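Local structure of phosphoglycerol transferase GacH (6DGM) at residues 90-95 / 110-116; 52-58 / 276-282; 294-298 / 317-322; 19-23 / 328-332. The protein probably transfers glycerol phosphate onto streptococcal rhamnose polysaccharide, and this piece is its sulfatase-like domain, which binds manganese, calcium and sn-glycerol-1-phosphate. All blocks are in the same frame, centred on the assembly; numbering follows the deposited sequence.

Contact 1 (90-95 / 110-116); sequences ANMEFQ and SVLYSEV
Asn91 and the start of the short helix 112-115 grip each other through both ends of one amide, in the sulfatase-like fold of the alkaline phosphatase superfamily. The Asn91 carbonyl takes the first backbone N-H of that helix, Leu112 N to Asn91 OD1 at 2.8 Å and nearly straight at 170°. On the other side of the amide, Asn91 ND2 donates to Ser110 O at 2.9 Å, lying in the plane of that carbonyl. A water donates to Asn91 OD1 and accepts from Tyr113 N, so the same oxygen serves two consecutive residues.

Beyond the amide, Leu112 packs on Phe94: its CB lies over one face of the ring, 3.9 Å from the centroid, while CD1 reaches Phe94 CD1. Tyr113 comes in at the edge of the same ring, and Ala90 O sits over the centre of one face of the tyrosine. A first torsion of -169° and an extended chain carry the Glu93 carboxylate to the phenol, and Tyr113 OH donates to Glu93 OE2 at 2.8 Å, meeting it from above the carboxylate plane, which stands nearly perpendicular to the ring.

Further out, Glu93 OE2 also accepts from Tyr152, and Glu93 OE1 forms a salt bridge with Arg148, a residue of the sn-glycerol-1-phosphate pocket. Glu93 is thus a second-shell group that probably helps to orient that arginine. The helix start is tied back by Glu115, whose OE2 accepts from Ser110 N and from Val111 N at 3.0 Å, both reaching it from the same face of the carboxylate.

Contact 2 (52-58 / 276-282); sequences PDRVSNV and YPDSAFN
A chi1 of -175° parts the two methyls of Val55, CG1 pointing away from the backbone nitrogen and CG2 lying beside it, and spreads them over different partners in 276-282. CG2 stands over one face of the Tyr276 ring, 4.1 Å from the centroid and displaced toward the rim. CG1 meets Ala280 CB at 3.6 Å and reaches the Phe281 ring obliquely, so one branched side chain is clasped by two aromatics and a methyl. Tyr276 itself, with CG beside its backbone N, faces the 52-58 loop: Val58 CG2 abuts the ring edge at CE1, 3.7 Å away, and Pro52 CB rests against Tyr276 OH.

Polar contacts line the more open flank. The type I turn from Val55 to Val58 presents Asn57 N to Ala280 O at 3.0 Å, and this bond lies in the plane of the carbonyl with an N-H angle of 156°. The amide of Asn57 adds a weak bond from ND2 to Ser279 O, bent to 121°. Asn57 ND2 also lies 3.4 Å from Asn282 CB, the two amide chains crossing at about a right angle. One water lies close to Ser56 OG and Phe281 O, and another links Ser279 OG to Asn57 ND2, the latter link being weak.

Leu235 and Leu242 of helix 229-257 pack on this apolar cluster, Leu235 against Tyr276 and Val58, Leu242 against Pro52. The whole is a docking of two loops that follow the neighbouring parallel strands 40-46 and 263-269 of the central sheet, in an alpha/beta fold of the sulfatase type whose manganese ligands include Glu47, Asp270 and His271.

Contact 3 (294-298 / 317-322); sequences FIWSN and ALFEHT
Ile295 lays one branch along the His321 ring and pushes the other into the helix. Its CG2 meets the ring carbons, coming to 3.8 Å from His321 CG, while CD1 at the far end of the chain touches Ala317 CB at 3.5 Å. The split follows from the first torsion: CG2 is anti to the backbone N, whereas CG1 lies beside that nitrogen at chi1 -60° and carries CD1 onward toward the preceding helical turn. The two side chains run antiparallel alongside each other.

The imidazole is thereby wedged against the strand. Ile295 O lies 3.5 Å above the ring plane, displaced toward the rim, and Ser297 OG comes at the ring edge, in plane, at 3.4 Å from His321 CD2. The clear polar partners lie elsewhere: His321 NE2 is bonded to Asn301 OD1 and ND1 to Thr76 OG1, which together fix the rotation of the ring, and Ser297 OG pairs with Thr264 OG1. Both ring nitrogens of this buried histidine are therefore satisfied.

Within 317-322, Thr322 OG1 donates back to Leu318 O at 2.8 Å, while Thr322 N reaches the same oxygen from the opposite face of its plane.

The axes of strand segment 294-297 and helix segment 317-321 approach to 9.4 Å at 37°, with the helix layered on the sheet. Leu318 extends the packing onto strands 40-46 and 263-269, and on the far side of the sheet Phe294 and Trp296 lie against helix 229-257, giving an alpha/beta/alpha sandwich.

Contact 4 (19-23 / 328-332); sequences QKYQK and PYYAL
A CH-pi contact leads where Tyr21 of helix 11-29 meets the first turn of helix 328-339. Leu332 CB sits above the centre of the Tyr21 ring, 3.8 Å from the centroid and only 11° off the normal, and Leu332 CD1 continues to the phenol end, 3.5 Å from Tyr21 CZ. The ring is turned to this position by a first torsion of -70°, which sets CG beside the backbone N. Lys20 CG lies over the opposite face.

Apolar and backbone contacts fill in the base. Tyr21 CB packs against Pro328 CB at 4.1 Å, and Ala331 CB approaches the ring at CD1. Pro328 CA makes a CA-H...O contact with Tyr21 O at 3.5 Å. The bent chain of Gln22 lies alongside the proline ring, with OE1 3.3 Å from Pro328 CG.

Polar ends are served by other parts of the chain: Tyr21 OH bonds to Asp357 of helix 349-365, and Gln22 OE1 to Thr377.

The axes of segments 19-23 and 328-332 cross at 90°, 8.0 Å apart at closest approach. The chemistry implies an interface held by shape and burial, with the polar tips tying it to the C-terminal region.

In the fold
The four contacts illustrate how one chain is assembled around a central sheet. Contact 1 lies nearest the ligand, with the side chain of Glu93 about 6 Å from bound sn-glycerol-1-phosphate and about 7 Å from that of Asp270, a manganese ligand. Contact 2 flanks the site at greater range, the side chain of Tyr276 being about 13 Å from the manganese ion; the centres of contacts 1 and 2 are 27 Å apart. Contact 3 lies across the chain's centre from contact 1, with the side chain of Thr322 about 10 Å from the calcium ion. Contacts 3 and 4 meet directly, through Phe319 CZ and Tyr330 CD2 at 3.9 Å, while contacts 2 and 4 are 41 Å apart between centres.

Contact 1 (90-95 / 110-116)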
# COMPACT_ATOMS: atom_id res chain seq x y z
N ALA A 90 -0.58 -5.74 -7.99
CA ALA A 90 0.25 -4.70 -8.57
C ALA A 90 -0.49 -3.38 -8.74
O ALA A 90 0.16 -2.32 -8.77
CB ALA A 90 0.81 -5.20 -9.91
N ASN A 91 -1.82 -3.41 -8.83
CA ASN A 91 -2.57 -2.16 -8.95
C ASN A 91 -2.61 -1.43 -7.62
O ASN A 91 -2.48 -0.20 -7.58
CB ASN A 91 -3.98 -2.43 -9.47
CG ASN A 91 -3.97 -2.87 -10.90
OD1 ASN A 91 -3.08 -2.49 -11.67
ND2 ASN A 91 -4.93 -3.70 -11.28
N MET A 92 -2.76 -2.15 -6.51
CA MET A 92 -2.65 -1.50 -5.20
C MET A 92 -1.23 -1.00 -4.99
O MET A 92 -1.01 0.13 -4.51
CB MET A 92 -3.09 -2.46 -4.10
CG MET A 92 -4.58 -2.31 -3.72
SD MET A 92 -5.76 -2.49 -5.06
CE MET A 92 -5.64 -4.25 -5.39
N GLU A 93 -0.25 -1.80 -5.39
CA GLU A 93 1.15 -1.43 -5.27
C GLU A 93 1.45 -0.11 -5.98
O GLU A 93 2.05 0.80 -5.39
CB GLU A 93 1.97 -2.56 -5.88
CG GLU A 93 3.48 -2.51 -5.64
CD GLU A 93 4.16 -3.58 -6.45
OE1 GLU A 93 3.54 -4.65 -6.64
OE2 GLU A 93 5.29 -3.35 -6.95
N PHE A 94 1.03 0.01 -7.24
CA PHE A 94 1.22 1.24 -8.00
C PHE A 94 0.64 2.44 -7.26
O PHE A 94 1.25 3.52 -7.20
CB PHE A 94 0.52 1.10 -9.36
CG PHE A 94 0.44 2.38 -10.17
CD1 PHE A 94 -0.58 3.30 -9.95
CD2 PHE A 94 1.36 2.64 -11.16
CE1 PHE A 94 -0.68 4.48 -10.70
CE2 PHE A 94 1.26 3.81 -11.94
CZ PHE A 94 0.26 4.74 -11.69
N GLN A 95 -0.55 2.27 -6.70
CA GLN A 95 -1.21 3.38 -6.01
C GLN A 95 -0.46 3.78 -4.75
O GLN A 95 -0.36 4.98 -4.43
CB GLN A 95 -2.65 2.98 -5.69
CG GLN A 95 -3.51 2.81 -6.93
CD GLN A 95 -4.89 2.37 -6.59
OE1 GLN A 95 -5.74 3.19 -6.29
NE2 GLN A 95 -5.11 1.06 -6.61
N SER A 110 -6.67 -2.37 -17.09
CA SER A 110 -6.60 -3.58 -16.28
C SER A 110 -5.42 -3.58 -15.31
O SER A 110 -5.60 -3.86 -14.12
CB SER A 110 -6.52 -4.80 -17.19
OG SER A 110 -6.48 -5.98 -16.41
N VAL A 111 -4.21 -3.33 -15.80
CA VAL A 111 -3.02 -3.35 -14.95
C VAL A 111 -2.25 -2.05 -15.14
O VAL A 111 -1.75 -1.77 -16.24
CB VAL A 111 -2.13 -4.58 -15.23
CG1 VAL A 111 -0.84 -4.49 -14.43
CG2 VAL A 111 -2.89 -5.86 -14.90
N LEU A 112 -2.14 -1.27 -14.06
CA LEU A 112 -1.50 0.04 -14.13
C LEU A 112 -0.04 -0.05 -14.53
O LEU A 112 0.44 0.78 -15.31
CB LEU A 112 -1.66 0.74 -12.77
CG LEU A 112 -3.13 1.07 -12.47
CD1 LEU A 112 -3.36 1.34 -11.01
CD2 LEU A 112 -3.58 2.26 -13.31
N TYR A 113 0.69 -1.05 -14.03
CA TYR A 113 2.10 -1.16 -14.35
C TYR A 113 2.34 -1.44 -15.83
O TYR A 113 3.44 -1.15 -16.33
CB TYR A 113 2.73 -2.30 -13.53
CG TYR A 113 3.20 -1.96 -12.12
CD1 TYR A 113 3.28 -0.65 -11.68
CD2 TYR A 113 3.58 -2.96 -11.25
CE1 TYR A 113 3.73 -0.34 -10.42
CE2 TYR A 113 4.04 -2.67 -9.97
CZ TYR A 113 4.11 -1.35 -9.56
OH TYR A 113 4.56 -1.00 -8.30
N SER A 114 1.37 -2.01 -16.53
CA SER A 114 1.50 -2.30 -17.95
C SER A 114 0.93 -1.22 -18.84
O SER A 114 1.46 -0.99 -19.93
CB SER A 114 0.78 -3.61 -18.30
OG SER A 114 1.37 -4.71 -17.64
N GLU A 115 -0.15 -0.56 -18.41
CA GLU A 115 -0.90 0.34 -19.27
C GLU A 115 -0.74 1.82 -18.95
O GLU A 115 -1.05 2.65 -19.81
CB GLU A 115 -2.39 0.02 -19.18
CG GLU A 115 -2.71 -1.39 -19.63
CD GLU A 115 -4.15 -1.77 -19.41
OE1 GLU A 115 -5.04 -1.02 -19.86
OE2 GLU A 115 -4.40 -2.84 -18.80
N VAL A 116 -0.35 2.16 -17.73
CA VAL A 116 -0.23 3.56 -17.32
C VAL A 116 1.23 3.92 -16.99
O VAL A 116 1.76 4.90 -17.52
CB VAL A 116 -1.17 3.90 -16.15
CG1 VAL A 116 -0.89 5.33 -15.63
CG2 VAL A 116 -2.61 3.79 -16.58
O HOH W 1 -0.26 -2.36 -11.72

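Contact 2 (52-58 / 276-282)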
# COMPACT_ATOMS: atom_id res chain seq x y z
N PRO A 52 -10.55 -12.33 8.71
CA PRO A 52 -11.81 -13.02 8.39
C PRO A 52 -12.96 -12.68 9.32
O PRO A 52 -14.13 -12.90 8.96
CB PRO A 52 -11.44 -14.51 8.45
CG PRO A 52 -10.14 -14.59 9.16
CD PRO A 52 -9.46 -13.26 9.07
N ASP A 53 -12.68 -12.12 10.50
CA ASP A 53 -13.73 -11.76 11.44
C ASP A 53 -14.66 -10.69 10.89
O ASP A 53 -15.79 -10.56 11.39
CB ASP A 53 -13.09 -11.27 12.74
CG ASP A 53 -14.10 -11.04 13.84
OD1 ASP A 53 -15.23 -11.57 13.73
OD2 ASP A 53 -13.77 -10.32 14.81
N ARG A 54 -14.25 -9.94 9.87
CA ARG A 54 -15.12 -8.94 9.27
C ARG A 54 -16.09 -9.54 8.26
O ARG A 54 -17.00 -8.84 7.80
CB ARG A 54 -14.32 -7.85 8.55
CG ARG A 54 -13.86 -6.73 9.42
CD ARG A 54 -13.44 -5.53 8.57
NE ARG A 54 -12.40 -5.85 7.62
CZ ARG A 54 -11.12 -6.03 7.95
NH1 ARG A 54 -10.74 -5.91 9.22
NH2 ARG A 54 -10.23 -6.31 7.02
N VAL A 55 -15.89 -10.78 7.85
CA VAL A 55 -16.81 -11.44 6.93
C VAL A 55 -17.97 -11.99 7.74
O VAL A 55 -17.79 -12.89 8.57
CB VAL A 55 -16.09 -12.54 6.13
CG1 VAL A 55 -17.02 -13.12 5.10
CG2 VAL A 55 -14.84 -11.95 5.49
N SER A 56 -19.17 -11.46 7.48
CA SER A 56 -20.30 -11.61 8.40
C SER A 56 -20.60 -13.07 8.72
O SER A 56 -20.86 -13.42 9.88
CB SER A 56 -21.55 -10.95 7.81
OG SER A 56 -21.33 -9.60 7.48
N ASN A 57 -20.65 -13.93 7.71
CA ASN A 57 -21.15 -15.28 7.91
C ASN A 57 -20.06 -16.29 8.23
O ASN A 57 -20.32 -17.50 8.18
CB ASN A 57 -21.96 -15.74 6.70
CG ASN A 57 -23.28 -15.02 6.58
OD1 ASN A 57 -23.82 -14.52 7.56
ND2 ASN A 57 -23.81 -14.99 5.37
N VAL A 58 -18.88 -15.83 8.60
CA VAL A 58 -17.73 -16.68 8.89
C VAL A 58 -17.56 -16.80 10.40
O VAL A 58 -17.77 -15.83 11.14
CB VAL A 58 -16.46 -16.08 8.25
CG1 VAL A 58 -15.19 -16.51 9.00
CG2 VAL A 58 -16.38 -16.47 6.80
N TYR A 276 -14.08 -16.68 -0.66
CA TYR A 276 -15.41 -16.56 -0.10
C TYR A 276 -16.45 -16.46 -1.22
O TYR A 276 -16.23 -15.75 -2.20
CB TYR A 276 -15.53 -15.27 0.71
CG TYR A 276 -14.56 -15.08 1.85
CD1 TYR A 276 -14.81 -15.68 3.09
CD2 TYR A 276 -13.43 -14.28 1.72
CE1 TYR A 276 -13.96 -15.49 4.15
CE2 TYR A 276 -12.56 -14.09 2.79
CZ TYR A 276 -12.83 -14.71 4.00
OH TYR A 276 -11.97 -14.51 5.08
N PRO A 277 -17.58 -17.14 -1.07
CA PRO A 277 -18.73 -16.84 -1.93
C PRO A 277 -19.35 -15.51 -1.53
O PRO A 277 -19.20 -15.05 -0.40
CB PRO A 277 -19.69 -18.00 -1.67
CG PRO A 277 -19.39 -18.40 -0.27
CD PRO A 277 -17.90 -18.15 -0.06
N ASP A 278 -20.06 -14.88 -2.47
CA ASP A 278 -20.68 -13.60 -2.17
C ASP A 278 -21.63 -13.69 -0.98
O ASP A 278 -21.79 -12.72 -0.24
CB ASP A 278 -21.43 -13.05 -3.39
CG ASP A 278 -20.51 -12.37 -4.39
OD1 ASP A 278 -19.31 -12.19 -4.12
OD2 ASP A 278 -21.03 -12.01 -5.48
N SER A 279 -22.26 -14.85 -0.78
CA SER A 279 -23.18 -15.01 0.34
C SER A 279 -22.49 -14.76 1.68
O SER A 279 -23.16 -14.39 2.65
CB SER A 279 -23.74 -16.43 0.32
OG SER A 279 -22.71 -17.34 0.65
N ALA A 280 -21.18 -14.98 1.75
CA ALA A 280 -20.44 -14.80 3.01
C ALA A 280 -20.60 -13.39 3.58
O ALA A 280 -20.52 -13.21 4.79
CB ALA A 280 -18.95 -15.08 2.80
N PHE A 281 -20.82 -12.39 2.72
CA PHE A 281 -20.85 -11.00 3.16
C PHE A 281 -22.22 -10.52 3.61
O PHE A 281 -22.33 -9.40 4.13
CB PHE A 281 -20.25 -10.13 2.06
CG PHE A 281 -18.87 -10.56 1.65
CD1 PHE A 281 -17.78 -10.25 2.44
CD2 PHE A 281 -18.68 -11.33 0.51
CE1 PHE A 281 -16.51 -10.68 2.10
CE2 PHE A 281 -17.40 -11.75 0.16
CZ PHE A 281 -16.33 -11.43 0.95
N ASN A 282 -23.27 -11.32 3.42
CA ASN A 282 -24.59 -11.08 4.02
C ASN A 282 -25.03 -9.63 4.09
O ASN A 282 -25.14 -9.07 5.19
CB ASN A 282 -24.61 -11.66 5.45
CG ASN A 282 -26.01 -11.70 6.06
OD1 ASN A 282 -27.01 -11.69 5.34
ND2 ASN A 282 -26.08 -11.74 7.38
O HOH W 2 -19.66 -8.91 5.69
O HOH W 3 -22.62 -17.49 3.44

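Contact 3 (294-298 / 317-322)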
# COMPACT_ATOMS: atom_id res chain seq x y z
N PHE A 294 -1.95 -0.74 8.75
CA PHE A 294 -1.42 0.07 9.83
C PHE A 294 -0.17 0.81 9.35
O PHE A 294 0.48 0.41 8.39
CB PHE A 294 -1.16 -0.73 11.13
CG PHE A 294 -0.08 -1.78 11.04
CD1 PHE A 294 1.25 -1.44 11.04
CD2 PHE A 294 -0.41 -3.14 11.01
CE1 PHE A 294 2.25 -2.39 10.99
CE2 PHE A 294 0.58 -4.10 10.98
CZ PHE A 294 1.91 -3.73 10.97
N ILE A 295 0.13 1.90 10.05
CA ILE A 295 1.31 2.71 9.80
C ILE A 295 2.00 2.82 11.15
O ILE A 295 1.46 3.44 12.07
CB ILE A 295 0.96 4.09 9.23
CG1 ILE A 295 0.20 3.94 7.90
CG2 ILE A 295 2.23 4.89 9.02
CD1 ILE A 295 -0.22 5.26 7.24
N TRP A 296 3.15 2.14 11.30
CA TRP A 296 3.80 1.94 12.59
C TRP A 296 5.25 2.36 12.49
O TRP A 296 5.96 1.92 11.58
CB TRP A 296 3.74 0.45 12.96
CG TRP A 296 4.45 0.05 14.24
CD1 TRP A 296 3.89 -0.07 15.47
CD2 TRP A 296 5.83 -0.30 14.38
NE1 TRP A 296 4.83 -0.47 16.38
CE2 TRP A 296 6.03 -0.62 15.74
CE3 TRP A 296 6.91 -0.37 13.51
CZ2 TRP A 296 7.28 -1.01 16.24
CZ3 TRP A 296 8.14 -0.76 14.00
CH2 TRP A 296 8.32 -1.09 15.35
N SER A 297 5.69 3.20 13.44
CA SER A 297 7.09 3.60 13.59
C SER A 297 7.72 2.88 14.77
O SER A 297 7.04 2.46 15.71
CB SER A 297 7.21 5.11 13.81
OG SER A 297 6.55 5.85 12.80
N ASN A 298 9.04 2.76 14.73
CA ASN A 298 9.77 2.01 15.75
C ASN A 298 10.09 2.82 16.99
O ASN A 298 10.78 2.31 17.88
CB ASN A 298 11.03 1.38 15.16
CG ASN A 298 12.08 2.39 14.80
OD1 ASN A 298 11.81 3.59 14.66
ND2 ASN A 298 13.31 1.91 14.63
N ALA A 317 -0.69 9.77 4.30
CA ALA A 317 -0.85 9.36 5.68
C ALA A 317 0.49 9.12 6.35
O ALA A 317 0.64 9.35 7.55
CB ALA A 317 -1.72 8.11 5.75
N LEU A 318 1.48 8.66 5.58
CA LEU A 318 2.82 8.44 6.11
C LEU A 318 3.47 9.76 6.50
O LEU A 318 4.10 9.87 7.56
CB LEU A 318 3.67 7.70 5.07
CG LEU A 318 5.19 7.68 5.30
CD1 LEU A 318 5.51 6.70 6.41
CD2 LEU A 318 5.94 7.34 4.03
N PHE A 319 3.36 10.76 5.62
CA PHE A 319 3.89 12.08 5.97
C PHE A 319 3.23 12.61 7.24
O PHE A 319 3.90 13.18 8.11
CB PHE A 319 3.67 13.06 4.82
CG PHE A 319 4.74 13.01 3.75
CD1 PHE A 319 4.74 12.01 2.79
CD2 PHE A 319 5.72 13.98 3.69
CE1 PHE A 319 5.72 11.98 1.80
CE2 PHE A 319 6.70 13.95 2.72
CZ PHE A 319 6.70 12.96 1.77
N GLU A 320 1.91 12.45 7.36
CA GLU A 320 1.23 12.95 8.55
C GLU A 320 1.68 12.18 9.79
O GLU A 320 1.95 12.78 10.84
CB GLU A 320 -0.28 12.84 8.38
CG GLU A 320 -1.05 13.44 9.53
CD GLU A 320 -2.51 13.09 9.51
OE1 GLU A 320 -2.85 11.91 9.20
OE2 GLU A 320 -3.32 13.99 9.79
N HIS A 321 1.75 10.85 9.69
CA HIS A 321 2.09 10.04 10.86
C HIS A 321 3.49 10.38 11.37
O HIS A 321 3.71 10.47 12.58
CB HIS A 321 1.98 8.54 10.52
CG HIS A 321 2.29 7.66 11.68
ND1 HIS A 321 1.38 7.41 12.69
CD2 HIS A 321 3.43 7.00 12.02
CE1 HIS A 321 1.94 6.63 13.60
NE2 HIS A 321 3.18 6.37 13.22
N THR A 322 4.43 10.58 10.45
CA THR A 322 5.80 10.91 10.81
C THR A 322 6.04 12.41 10.98
O THR A 322 7.18 12.80 11.24
CB THR A 322 6.77 10.38 9.77
OG1 THR A 322 6.54 11.00 8.50
CG2 THR A 322 6.63 8.87 9.64

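Contact 4 (19-23 / 328-332)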
# COMPACT_ATOMS: atom_id res chain seq x y z
N GLN A 19 -0.17 26.84 -7.79
CA GLN A 19 -0.03 27.95 -6.85
C GLN A 19 -0.82 27.68 -5.57
O GLN A 19 -0.36 27.97 -4.47
CB GLN A 19 -0.45 29.27 -7.50
CG GLN A 19 -0.05 30.49 -6.67
CD GLN A 19 -0.10 31.79 -7.45
OE1 GLN A 19 -0.41 31.81 -8.64
NE2 GLN A 19 0.22 32.89 -6.77
N LYS A 20 -2.01 27.10 -5.71
CA LYS A 20 -2.85 26.80 -4.55
C LYS A 20 -2.14 25.83 -3.60
O LYS A 20 -2.13 26.05 -2.38
CB LYS A 20 -4.17 26.19 -5.03
CG LYS A 20 -5.12 25.82 -3.92
CD LYS A 20 -6.41 25.24 -4.47
CE LYS A 20 -7.32 24.79 -3.35
NZ LYS A 20 -8.61 24.26 -3.88
N TYR A 21 -1.55 24.77 -4.12
CA TYR A 21 -0.92 23.77 -3.24
C TYR A 21 0.48 24.17 -2.82
O TYR A 21 0.98 23.67 -1.81
CB TYR A 21 -1.06 22.37 -3.84
CG TYR A 21 -2.51 21.97 -3.76
CD1 TYR A 21 -3.08 21.60 -2.55
CD2 TYR A 21 -3.34 22.05 -4.87
CE1 TYR A 21 -4.41 21.29 -2.46
CE2 TYR A 21 -4.68 21.75 -4.79
CZ TYR A 21 -5.21 21.36 -3.57
OH TYR A 21 -6.54 21.05 -3.46
N GLN A 22 1.11 25.12 -3.53
CA GLN A 22 2.34 25.70 -3.02
C GLN A 22 2.08 26.40 -1.70
O GLN A 22 2.83 26.22 -0.72
CB GLN A 22 2.94 26.66 -4.05
CG GLN A 22 4.37 27.08 -3.73
CD GLN A 22 5.36 25.93 -3.86
OE1 GLN A 22 5.46 25.30 -4.92
NE2 GLN A 22 6.08 25.64 -2.78
N LYS A 23 1.01 27.20 -1.64
CA LYS A 23 0.71 27.91 -0.40
C LYS A 23 0.26 26.94 0.69
O LYS A 23 0.63 27.11 1.86
CB LYS A 23 -0.35 28.98 -0.64
CG LYS A 23 -0.55 29.85 0.59
CD LYS A 23 -1.33 31.11 0.29
CE LYS A 23 -1.42 31.99 1.52
NZ LYS A 23 -2.15 33.27 1.25
N PRO A 328 4.06 20.46 -2.47
CA PRO A 328 2.70 20.82 -2.91
C PRO A 328 1.89 19.61 -3.36
O PRO A 328 0.70 19.51 -3.01
CB PRO A 328 2.98 21.80 -4.06
CG PRO A 328 4.32 22.46 -3.67
CD PRO A 328 5.10 21.31 -3.08
N TYR A 329 2.50 18.69 -4.11
CA TYR A 329 1.83 17.45 -4.48
C TYR A 329 1.29 16.71 -3.25
O TYR A 329 0.12 16.33 -3.22
CB TYR A 329 2.82 16.56 -5.25
CG TYR A 329 2.28 15.23 -5.78
CD1 TYR A 329 1.11 15.19 -6.54
CD2 TYR A 329 2.96 14.04 -5.56
CE1 TYR A 329 0.63 13.98 -7.03
CE2 TYR A 329 2.49 12.83 -6.07
CZ TYR A 329 1.33 12.81 -6.80
OH TYR A 329 0.87 11.62 -7.31
N TYR A 330 2.12 16.52 -2.22
CA TYR A 330 1.65 15.81 -1.02
C TYR A 330 0.72 16.66 -0.16
O TYR A 330 -0.07 16.08 0.61
CB TYR A 330 2.81 15.18 -0.23
CG TYR A 330 3.41 14.01 -1.00
CD1 TYR A 330 2.62 12.93 -1.37
CD2 TYR A 330 4.73 14.00 -1.37
CE1 TYR A 330 3.15 11.87 -2.10
CE2 TYR A 330 5.27 12.96 -2.08
CZ TYR A 330 4.48 11.90 -2.45
OH TYR A 330 5.05 10.88 -3.16
N ALA A 331 0.74 17.99 -0.30
CA ALA A 331 -0.30 18.82 0.31
C ALA A 331 -1.66 18.53 -0.33
O ALA A 331 -2.66 18.33 0.38
CB ALA A 331 0.06 20.31 0.17
N LEU A 332 -1.72 18.51 -1.66
CA LEU A 332 -2.94 18.09 -2.34
C LEU A 332 -3.38 16.70 -1.88
O LEU A 332 -4.55 16.47 -1.58
CB LEU A 332 -2.73 18.09 -3.85
CG LEU A 332 -3.76 17.38 -4.73
CD1 LEU A 332 -5.14 17.97 -4.56
CD2 LEU A 332 -3.31 17.45 -6.17